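Local structure of exotoxin type A (Streptococcus pyogenes phage T12, 1FNU) at residues Lys63-Glu66 with Met67-Phe71; Ser195-Leu198 with Met199-Lys202; Thr135-Lys138 with Met139-Ala142; Phe186-Glu189 with Pro190-Gln194. The protein acts as a secreted, phage-encoded superantigen, the scarlet fever toxin, which as in related toxins probably engages MHC class II molecules and T-cell receptors. All coordinates share one frame; numbering follows the deposited sequence.

In the fold
Contact 1 lies within the OB-fold domain, whereas contacts 2, 3 and 4 belong to the beta-grasp part of the chain. Contacts 1 and 2 have centres 16 Å apart and are bridged by a probable hydrogen bond from Lys-202 NZ to Lys-63 O (3.1 Å), which links the two parts. Contacts 2 and 4 are the closest pair, with centres 10 Å apart, and meet where Tyr-197 CD1 packs against Pro-188 CB at 3.8 Å. Contact 3 touches none of the others, although its nearest atoms come within about 5 Å of contact 2. Contacts 1 and 4, with centres 27 Å apart, both touch the second subunit of the four-chain assembly.

Contact 1 (Lys63-Glu66 with Met67-Phe71); sequences KNQE and MATLF
Met-67 reaches back across the first turn of helix 65-72 to lay its thioether against the aliphatic part of Lys-63, the two side chains crossing at about a right angle. Both CE and SD of Met-67 meet the root of Lys-63, CE lying 3.6 Å from Lys-63 CB and also reaching Lys-63 CD at 3.9 Å. A bend at the last torsion of Met-67 (chi3 -72°) turns this methyl toward the lysine. The sulfur is used as well: Lys-63 N points at Met-67 SD from 3.7 Å, a weak hydrogen bond, though the approach is nearly straight.

Asn-64 is the N-cap of the helix. Its CG sits between the backbone N and the carbonyl carbon (chi1 52°), a rotation that brings OD1 over the first turn to accept from Met-67 N at 3.0 Å. The donor lies almost on the extension of the amide carbonyl, with a C=O...N angle of 168°. The Asn-64 side chain thus meets that of Met-67 crosswise, at its root, while its main-chain O receives Ala-68 N at 3.2 Å. Two residues on, Glu-66 O takes Leu-70 N at 3.0 Å and continues the helical pattern.

This end of helix 65-72, in the OB-fold domain, borders the second subunit, where Glu-189 of that subunit packs on Asn-64 and forms a weak hydrogen bond with Gln-65 N. On the inner side, Phe-71 packs against Leu-46 and Val-103.

Chemically, Asn-64 OD1 supplies an acceptor to a first-turn amide that has none a full turn earlier within the helix, while Met-67 covers lysine methylenes and adds a weak sulfur acceptor.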
loop_
_atom_site.group_PDB
_atom_site.type_symbol
_atom_site.label_atom_id
_atom_site.label_comp_id
_atom_site.label_asym_id
_atom_site.label_seq_id
_atom_site.Cartn_x
_atom_site.Cartn_y
_atom_site.Cartn_z
ATOM N N LYS A 63 -1.184 22.620 3.499
ATOM C CA LYS A 63 -2.556 22.831 3.819
ATOM C C LYS A 63 -3.555 22.475 2.780
ATOM O O LYS A 63 -4.523 21.791 3.047
ATOM C CB LYS A 63 -2.756 24.282 4.222
ATOM C CG LYS A 63 -4.173 24.570 4.616
ATOM C CD LYS A 63 -4.301 26.042 5.004
ATOM C CE LYS A 63 -5.739 26.379 4.974
ATOM N NZ LYS A 63 -5.952 27.365 6.124
ATOM N N ASN A 64 -3.266 22.938 1.589
ATOM C CA ASN A 64 -4.109 22.783 0.417
ATOM C C ASN A 64 -3.384 23.195 -0.849
ATOM O O ASN A 64 -2.204 23.522 -0.823
ATOM C CB ASN A 64 -5.366 23.638 0.518
ATOM C CG ASN A 64 -5.077 25.107 0.837
ATOM O OD1 ASN A 64 -4.091 25.695 0.361
ATOM N ND2 ASN A 64 -5.957 25.716 1.614
ATOM N N GLN A 65 -4.124 23.118 -1.961
ATOM C CA GLN A 65 -3.609 23.442 -3.265
ATOM C C GLN A 65 -2.997 24.832 -3.310
ATOM O O GLN A 65 -1.924 24.985 -3.828
ATOM C CB GLN A 65 -4.704 23.323 -4.321
ATOM C CG GLN A 65 -4.443 24.164 -5.605
ATOM C CD GLN A 65 -5.687 24.175 -6.412
ATOM O OE1 GLN A 65 -6.805 24.352 -5.876
ATOM N NE2 GLN A 65 -5.537 23.953 -7.698
ATOM N N GLU A 66 -3.681 25.825 -2.737
ATOM C CA GLU A 66 -3.127 27.179 -2.755
ATOM C C GLU A 66 -1.759 27.265 -2.127
ATOM O O GLU A 66 -0.904 27.988 -2.652
ATOM C CB GLU A 66 -4.026 28.194 -2.080
ATOM C CG GLU A 66 -5.155 28.655 -2.998
ATOM C CD GLU A 66 -6.318 27.654 -3.102
ATOM O OE1 GLU A 66 -6.187 26.449 -2.621
ATOM O OE2 GLU A 66 -7.374 28.129 -3.674
ATOM N N MET A 67 -1.560 26.566 -0.981
ATOM C CA MET A 67 -0.255 26.582 -0.308
ATOM C C MET A 67 0.856 25.908 -1.136
ATOM O O MET A 67 1.958 26.489 -1.273
ATOM C CB MET A 67 -0.365 25.965 1.107
ATOM C CG MET A 67 0.875 26.235 2.006
ATOM S SD MET A 67 0.645 25.770 3.784
ATOM C CE MET A 67 -0.521 27.036 4.476
ATOM N N ALA A 68 0.619 24.705 -1.698
ATOM C CA ALA A 68 1.638 24.064 -2.537
ATOM C C ALA A 68 2.019 25.016 -3.691
ATOM O O ALA A 68 3.202 25.200 -3.969
ATOM C CB ALA A 68 1.150 22.704 -3.117
ATOM N N THR A 69 1.018 25.585 -4.367
ATOM C CA THR A 69 1.366 26.518 -5.456
ATOM C C THR A 69 2.095 27.778 -4.937
ATOM O O THR A 69 2.961 28.296 -5.634
ATOM C CB THR A 69 0.093 26.766 -6.501
ATOM O OG1 THR A 69 0.031 28.127 -7.006
ATOM C CG2 THR A 69 -1.204 26.381 -5.896
ATOM N N LEU A 70 1.858 28.208 -3.690
ATOM C CA LEU A 70 2.566 29.422 -3.180
ATOM C C LEU A 70 4.089 29.146 -3.147
ATOM O O LEU A 70 4.889 30.007 -3.534
ATOM C CB LEU A 70 2.129 29.813 -1.745
ATOM C CG LEU A 70 2.148 31.286 -1.231
ATOM C CD1 LEU A 70 2.475 31.197 0.253
ATOM C CD2 LEU A 70 3.132 32.275 -1.930
ATOM N N PHE A 71 4.477 27.931 -2.709
ATOM C CA PHE A 71 5.890 27.571 -2.607
ATOM C C PHE A 71 6.440 26.795 -3.737
ATOM O O PHE A 71 7.670 26.638 -3.819
ATOM C CB PHE A 71 6.127 26.765 -1.341
ATOM C CG PHE A 71 5.966 27.577 -0.104
ATOM C CD1 PHE A 71 6.932 28.534 0.228
ATOM C CD2 PHE A 71 4.844 27.427 0.724
ATOM C CE1 PHE A 71 6.776 29.295 1.361
ATOM C CE2 PHE A 71 4.705 28.226 1.875
ATOM C CZ PHE A 71 5.668 29.135 2.180
#

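Contact 2 (Ser195-Leu198 with Met199-Lys202); sequences SKYL and MIYK
Leu-198 and Tyr-201 meet twice, once through the main chain and once through their side chains, as helix 194-197 tightens into a 3-10 turn. Tyr-201 N donates to Leu-198 O at 2.9 Å; the bond is fairly straight at nitrogen (165°), but the donor stands above the carbonyl plane, about 40° out of it. Two residues earlier, Met-199 N gives a weak bond to Lys-196 O (3.3 Å), and one step after Tyr-201, Lys-202 N reaches Met-199 O (3.1 Å). The three-residue spacing of these bonds is the 3-10 signature.

Beside this backbone, Leu-198 CD2 packs on Tyr-201 CE2 at 3.7 Å, and Ile-200 CG1 lies over the centre of the Tyr-201 ring, 3.8 Å above its plane. Ile-200 CD1 also approaches the hydroxyl end of Tyr-197, with 4.0 Å to OH.

The polar ends are satisfied by other parts of the chain. Tyr-197 OH bonds to Asp-185 O and Arg-150 NH1, Tyr-201 OH to Asp-146 OD2 and Tyr-25 OH, and Ser-195 OG to Tyr-100 OH. Lys-202 NZ donates to Leu-62 O and Lys-63 O.

The chemistry implies a turn held by its own 3-10 bonds, whose apolar side chains and tyrosine hydroxyls also engage other elements, helix 19-26 among them.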
loop_
_atom_site.group_PDB
_atom_site.type_symbol
_atom_site.label_atom_id
_atom_site.label_comp_id
_atom_site.label_asym_id
_atom_site.label_seq_id
_atom_site.Cartn_x
_atom_site.Cartn_y
_atom_site.Cartn_z
ATOM N N SER A 195 1.573 8.897 10.325
ATOM C CA SER A 195 1.087 9.714 9.224
ATOM C C SER A 195 -0.095 10.605 9.661
ATOM O O SER A 195 -0.163 11.769 9.274
ATOM C CB SER A 195 0.626 8.814 8.066
ATOM O OG SER A 195 0.112 9.602 7.010
ATOM N N LYS A 196 -1.045 10.017 10.379
ATOM C CA LYS A 196 -2.202 10.760 10.849
ATOM C C LYS A 196 -1.859 11.800 11.963
ATOM O O LYS A 196 -2.286 12.952 11.888
ATOM C CB LYS A 196 -3.308 9.804 11.327
ATOM C CG LYS A 196 -3.105 9.430 12.825
ATOM C CD LYS A 196 -4.264 8.666 13.682
ATOM C CE LYS A 196 -5.702 9.341 13.593
ATOM N NZ LYS A 196 -5.873 10.841 14.097
ATOM N N TYR A 197 -0.998 11.397 12.901
ATOM C CA TYR A 197 -0.538 12.183 14.022
ATOM C C TYR A 197 0.209 13.419 13.525
ATOM O O TYR A 197 0.005 14.531 14.053
ATOM C CB TYR A 197 0.486 11.424 14.893
ATOM C CG TYR A 197 0.981 12.259 16.065
ATOM C CD1 TYR A 197 0.108 12.614 17.099
ATOM C CD2 TYR A 197 2.257 12.854 16.035
ATOM C CE1 TYR A 197 0.455 13.542 18.042
ATOM C CE2 TYR A 197 2.609 13.775 16.976
ATOM C CZ TYR A 197 1.697 14.126 17.975
ATOM O OH TYR A 197 2.052 15.073 18.920
ATOM N N LEU A 198 1.056 13.253 12.500
ATOM C CA LEU A 198 1.897 14.368 12.062
ATOM C C LEU A 198 1.181 15.519 11.317
ATOM O O LEU A 198 1.770 16.588 11.034
ATOM C CB LEU A 198 3.128 13.783 11.294
ATOM C CG LEU A 198 4.170 13.054 12.218
ATOM C CD1 LEU A 198 5.243 12.375 11.399
ATOM C CD2 LEU A 198 4.862 14.120 13.146
ATOM N N MET A 199 -0.106 15.310 11.086
ATOM C CA MET A 199 -0.941 16.271 10.425
ATOM C C MET A 199 -1.049 17.483 11.346
ATOM O O MET A 199 -1.537 18.479 10.898
ATOM C CB MET A 199 -2.303 15.662 10.044
ATOM C CG MET A 199 -2.186 14.653 8.865
ATOM S SD MET A 199 -3.753 13.749 8.475
ATOM C CE MET A 199 -4.689 14.926 7.785
ATOM N N ILE A 200 -0.571 17.439 12.594
ATOM C CA ILE A 200 -0.577 18.712 13.352
ATOM C C ILE A 200 0.335 19.769 12.671
ATOM O O ILE A 200 0.240 20.967 12.968
ATOM C CB ILE A 200 -0.089 18.516 14.833
ATOM C CG1 ILE A 200 1.263 17.800 14.801
ATOM C CG2 ILE A 200 -1.249 17.807 15.656
ATOM C CD1 ILE A 200 2.078 17.820 16.071
ATOM N N TYR A 201 1.196 19.344 11.746
ATOM C CA TYR A 201 2.108 20.263 11.030
ATOM C C TYR A 201 1.693 20.615 9.608
ATOM O O TYR A 201 2.396 21.379 8.863
ATOM C CB TYR A 201 3.506 19.639 10.904
ATOM C CG TYR A 201 4.073 19.297 12.203
ATOM C CD1 TYR A 201 3.949 20.173 13.283
ATOM C CD2 TYR A 201 4.779 18.083 12.375
ATOM C CE1 TYR A 201 4.535 19.853 14.507
ATOM C CE2 TYR A 201 5.366 17.756 13.571
ATOM C CZ TYR A 201 5.258 18.632 14.638
ATOM O OH TYR A 201 5.879 18.262 15.806
ATOM N N LYS A 202 0.584 20.020 9.200
ATOM C CA LYS A 202 0.131 20.238 7.847
ATOM C C LYS A 202 -0.157 21.706 7.482
ATOM O O LYS A 202 0.053 22.098 6.320
ATOM C CB LYS A 202 -1.144 19.400 7.585
ATOM C CG LYS A 202 -1.402 19.046 6.127
ATOM C CD LYS A 202 -2.626 18.098 5.982
ATOM C CE LYS A 202 -3.848 18.781 5.285
ATOM N NZ LYS A 202 -3.794 18.889 3.822
#

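Contact 3 (Thr135-Lys138 with Met139-Ala142); sequences TNKK and MVTA
Val-140 packs its CG1 methyl against the hydroxyl of an ST turn formed at Thr-135, where the beta-grasp chain leaves strand 126-135, turns a corner at Asn-136 and enters strand 139-141. The turn is defined by Lys-137 N donating to Thr-135 OG1 at 3.1 Å, nearly straight at 169°.

The tight side is crowded around that one methyl. Val-140 CG1 lies 3.1 Å from Thr-135 OG1, 3.1 Å from Lys-137 O and 3.2 Å from Lys-137 CB, all close for contacts to a methyl carbon, with Thr-135 CG2 a little farther off at 3.6 Å. With chi1 at -60°, Val-140 holds CG1 opposite its own carbonyl carbon, and this branch, not CG2, does the touching. Glu-144 closes the polar side, its OE1 in a salt bridge with Lys-137 NZ and its OE2 hydrogen-bonded to Thr-135 OG1.

On the other side the side chains are exposed and pack more loosely. The Lys-138 chain runs outward, extended, to Gly-108 O, while Met-139 lies along strand 206-208, beside Thr-206 and Asp-208. The backbone here is anchored nonetheless, Met-139 N bonding to Asn-109 OD1. No hydrogen bond joins the two segments. Val-140 pairs through its backbone with Leu-207. Lys-137 CB, besides meeting the methyl, also approaches Met-139 O, at 3.5 Å.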
loop_
_atom_site.group_PDB
_atom_site.type_symbol
_atom_site.label_atom_id
_atom_site.label_comp_id
_atom_site.label_asym_id
_atom_site.label_seq_id
_atom_site.Cartn_x
_atom_site.Cartn_y
_atom_site.Cartn_z
ATOM N N THR A 135 16.995 28.788 16.732
ATOM C CA THR A 135 16.686 28.707 15.308
ATOM C C THR A 135 17.487 29.775 14.555
ATOM O O THR A 135 17.812 30.823 15.120
ATOM C CB THR A 135 15.196 28.924 15.007
ATOM O OG1 THR A 135 15.011 28.900 13.603
ATOM C CG2 THR A 135 14.673 30.279 15.528
ATOM N N ASN A 136 17.794 29.495 13.290
ATOM C CA ASN A 136 18.527 30.398 12.405
ATOM C C ASN A 136 17.547 31.184 11.534
ATOM O O ASN A 136 17.969 32.030 10.755
ATOM C CB ASN A 136 19.470 29.622 11.469
ATOM C CG ASN A 136 20.489 28.730 12.215
ATOM O OD1 ASN A 136 21.098 29.139 13.197
ATOM N ND2 ASN A 136 20.690 27.516 11.718
ATOM N N LYS A 137 16.255 30.930 11.679
ATOM C CA LYS A 137 15.225 31.610 10.894
ATOM C C LYS A 137 14.425 32.723 11.567
ATOM O O LYS A 137 14.013 32.626 12.737
ATOM C CB LYS A 137 14.200 30.588 10.356
ATOM C CG LYS A 137 14.779 29.474 9.469
ATOM C CD LYS A 137 13.642 28.499 8.985
ATOM C CE LYS A 137 14.209 27.297 8.255
ATOM N NZ LYS A 137 14.898 26.361 9.209
ATOM N N LYS A 138 14.167 33.777 10.796
ATOM C CA LYS A 138 13.376 34.912 11.259
ATOM C C LYS A 138 11.934 34.434 11.453
ATOM O O LYS A 138 11.303 34.703 12.484
ATOM C CB LYS A 138 13.432 36.040 10.225
ATOM C CG LYS A 138 14.892 36.626 10.028
ATOM C CD LYS A 138 14.975 37.610 8.818
ATOM C CE LYS A 138 16.353 38.241 8.540
ATOM N NZ LYS A 138 16.062 39.272 7.453
ATOM N N MET A 139 11.412 33.774 10.418
ATOM C CA MET A 139 10.085 33.193 10.469
ATOM C C MET A 139 10.333 31.658 10.434
ATOM O O MET A 139 10.820 31.070 9.427
ATOM C CB MET A 139 9.195 33.643 9.289
ATOM C CG MET A 139 8.783 35.118 9.230
ATOM S SD MET A 139 7.827 35.941 10.581
ATOM C CE MET A 139 6.206 35.153 10.772
ATOM N N VAL A 140 10.008 31.020 11.548
ATOM C CA VAL A 140 10.260 29.584 11.680
ATOM C C VAL A 140 8.972 28.820 11.811
ATOM O O VAL A 140 8.011 29.356 12.381
ATOM C CB VAL A 140 11.029 29.352 12.942
ATOM C CG1 VAL A 140 12.293 30.082 12.844
ATOM C CG2 VAL A 140 10.306 29.930 14.089
ATOM N N THR A 141 8.902 27.598 11.293
ATOM C CA THR A 141 7.643 26.888 11.505
ATOM C C THR A 141 7.549 26.452 12.955
ATOM O O THR A 141 8.542 26.268 13.596
ATOM C CB THR A 141 7.450 25.602 10.619
ATOM O OG1 THR A 141 8.341 24.583 11.052
ATOM C CG2 THR A 141 7.696 25.920 9.129
ATOM N N ALA A 142 6.320 26.365 13.474
ATOM C CA ALA A 142 6.085 25.864 14.841
ATOM C C ALA A 142 6.717 24.407 14.859
ATOM O O ALA A 142 7.362 23.957 15.843
ATOM C CB ALA A 142 4.570 25.794 15.080
#

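Contact 4 (Phe186-Glu189 with Pro190-Gln194); sequences FFPE and PEFTQ
A proline-on-aromatic CH-pi contact, Pro-188 against Phe-192, joins the two halves of the irregular loop of the beta-grasp domain that runs from strand 182-185 to helix 194-197. Pro-188 CG lies 3.7 Å from the centroid of the Phe-192 ring and just 12° off the ring normal, squarely over one face. The neighbouring Pro-188 CB touches the root of the ring, 3.5 Å from Phe-192 CG. The first torsion of Phe-192, chi1 69°, holds its ring between the backbone N and the carbonyl carbon and turns a face toward Pro-188. Pro-190 O sits at the ring edge, in its plane, and Glu-189 O approaches Phe-192 CD1 obliquely at 3.5 Å. Ile-21 of helix 19-26 packs on both Pro-188 and Phe-192.

Polar atoms of the two segments do not satisfy one another, for no hydrogen bond crosses between them. Glu-189 OE2 lies 2.9 Å from Glu-191 O, but both are acceptors, so the proximity itself should be unfavourable. A hydrogen bond of OE2 with His-44 ND1 of the second subunit, and a long, weak ion pair with Lys-196 NZ, may ease this approach. Glu-191 N bonds to Ser-43 OG of the second subunit. The loop therefore folds over its own aromatic ring while presenting the Glu-189 carboxylate and the Glu-191 backbone to that subunit. Beside the close oxygens, the aliphatic part of the same side chain also makes contact, with Glu-189 CG 3.5 Å from Glu-191 O.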
loop_
_atom_site.group_PDB
_atom_site.type_symbol
_atom_site.label_atom_id
_atom_site.label_comp_id
_atom_site.label_asym_id
_atom_site.label_seq_id
_atom_site.Cartn_x
_atom_site.Cartn_y
_atom_site.Cartn_z
ATOM N N PHE A 186 1.136 16.424 22.840
ATOM C CA PHE A 186 2.313 15.580 22.738
ATOM C C PHE A 186 1.954 14.115 22.496
ATOM O O PHE A 186 2.800 13.342 22.102
ATOM C CB PHE A 186 3.212 15.646 23.978
ATOM C CG PHE A 186 4.042 16.928 24.111
ATOM C CD1 PHE A 186 4.212 17.798 23.047
ATOM C CD2 PHE A 186 4.757 17.175 25.279
ATOM C CE1 PHE A 186 5.076 18.891 23.104
ATOM C CE2 PHE A 186 5.658 18.293 25.369
ATOM C CZ PHE A 186 5.809 19.155 24.257
ATOM N N PHE A 187 0.701 13.753 22.732
ATOM C CA PHE A 187 0.286 12.372 22.597
ATOM C C PHE A 187 -0.829 12.131 21.589
ATOM O O PHE A 187 -1.769 12.908 21.478
ATOM C CB PHE A 187 -0.129 11.823 23.993
ATOM C CG PHE A 187 0.976 11.851 24.990
ATOM C CD1 PHE A 187 2.091 11.038 24.839
ATOM C CD2 PHE A 187 0.951 12.722 26.042
ATOM C CE1 PHE A 187 3.213 11.099 25.733
ATOM C CE2 PHE A 187 2.076 12.803 26.965
ATOM C CZ PHE A 187 3.193 11.996 26.796
ATOM N N PRO A 188 -0.737 11.003 20.841
ATOM C CA PRO A 188 -1.696 10.587 19.832
ATOM C C PRO A 188 -2.920 9.914 20.463
ATOM O O PRO A 188 -2.923 9.643 21.669
ATOM C CB PRO A 188 -0.888 9.541 19.035
ATOM C CG PRO A 188 -0.195 8.802 20.129
ATOM C CD PRO A 188 0.409 10.056 20.857
ATOM N N GLU A 189 -3.934 9.600 19.629
ATOM C CA GLU A 189 -5.075 8.805 20.088
ATOM C C GLU A 189 -4.481 7.372 20.377
ATOM O O GLU A 189 -3.342 7.048 19.952
ATOM C CB GLU A 189 -6.218 8.744 19.061
ATOM C CG GLU A 189 -5.841 8.324 17.704
ATOM C CD GLU A 189 -7.048 8.118 16.819
ATOM O OE1 GLU A 189 -8.160 8.660 17.111
ATOM O OE2 GLU A 189 -6.862 7.385 15.822
ATOM N N PRO A 190 -5.251 6.494 21.077
ATOM C CA PRO A 190 -4.761 5.161 21.427
ATOM C C PRO A 190 -4.193 4.285 20.320
ATOM O O PRO A 190 -3.094 3.783 20.452
ATOM C CB PRO A 190 -5.963 4.584 22.196
ATOM C CG PRO A 190 -6.571 5.796 22.819
ATOM C CD PRO A 190 -6.635 6.635 21.544
ATOM N N GLU A 191 -4.941 4.091 19.242
ATOM C CA GLU A 191 -4.457 3.337 18.100
ATOM C C GLU A 191 -4.332 4.412 17.003
ATOM O O GLU A 191 -5.324 5.062 16.568
ATOM C CB GLU A 191 -5.446 2.237 17.740
ATOM C CG GLU A 191 -5.604 1.278 18.906
ATOM C CD GLU A 191 -7.077 1.214 19.369
ATOM O OE1 GLU A 191 -7.960 0.583 18.621
ATOM O OE2 GLU A 191 -7.365 1.855 20.467
ATOM N N PHE A 192 -3.094 4.592 16.567
ATOM C CA PHE A 192 -2.790 5.676 15.617
ATOM C C PHE A 192 -1.755 5.291 14.608
ATOM O O PHE A 192 -1.212 4.161 14.639
ATOM C CB PHE A 192 -2.223 6.906 16.407
ATOM C CG PHE A 192 -0.849 6.668 16.994
ATOM C CD1 PHE A 192 -0.677 5.788 18.069
ATOM C CD2 PHE A 192 0.332 7.212 16.360
ATOM C CE1 PHE A 192 0.582 5.420 18.525
ATOM C CE2 PHE A 192 1.631 6.842 16.804
ATOM C CZ PHE A 192 1.778 5.919 17.919
ATOM N N THR A 193 -1.501 6.200 13.670
ATOM C CA THR A 193 -0.375 5.989 12.765
ATOM C C THR A 193 0.369 7.304 12.793
ATOM O O THR A 193 -0.216 8.417 13.022
ATOM C CB THR A 193 -0.770 5.722 11.241
ATOM O OG1 THR A 193 -1.529 6.833 10.768
ATOM C CG2 THR A 193 -1.505 4.438 11.078
ATOM N N GLN A 194 1.656 7.195 12.534
ATOM C CA GLN A 194 2.537 8.366 12.497
ATOM C C GLN A 194 2.042 9.421 11.449
ATOM O O GLN A 194 2.050 10.672 11.680
ATOM C CB GLN A 194 3.959 7.880 12.169
ATOM C CG GLN A 194 4.676 7.204 13.307
ATOM C CD GLN A 194 5.951 6.488 12.811
ATOM O OE1 GLN A 194 6.958 6.296 13.539
ATOM N NE2 GLN A 194 5.904 6.076 11.550
#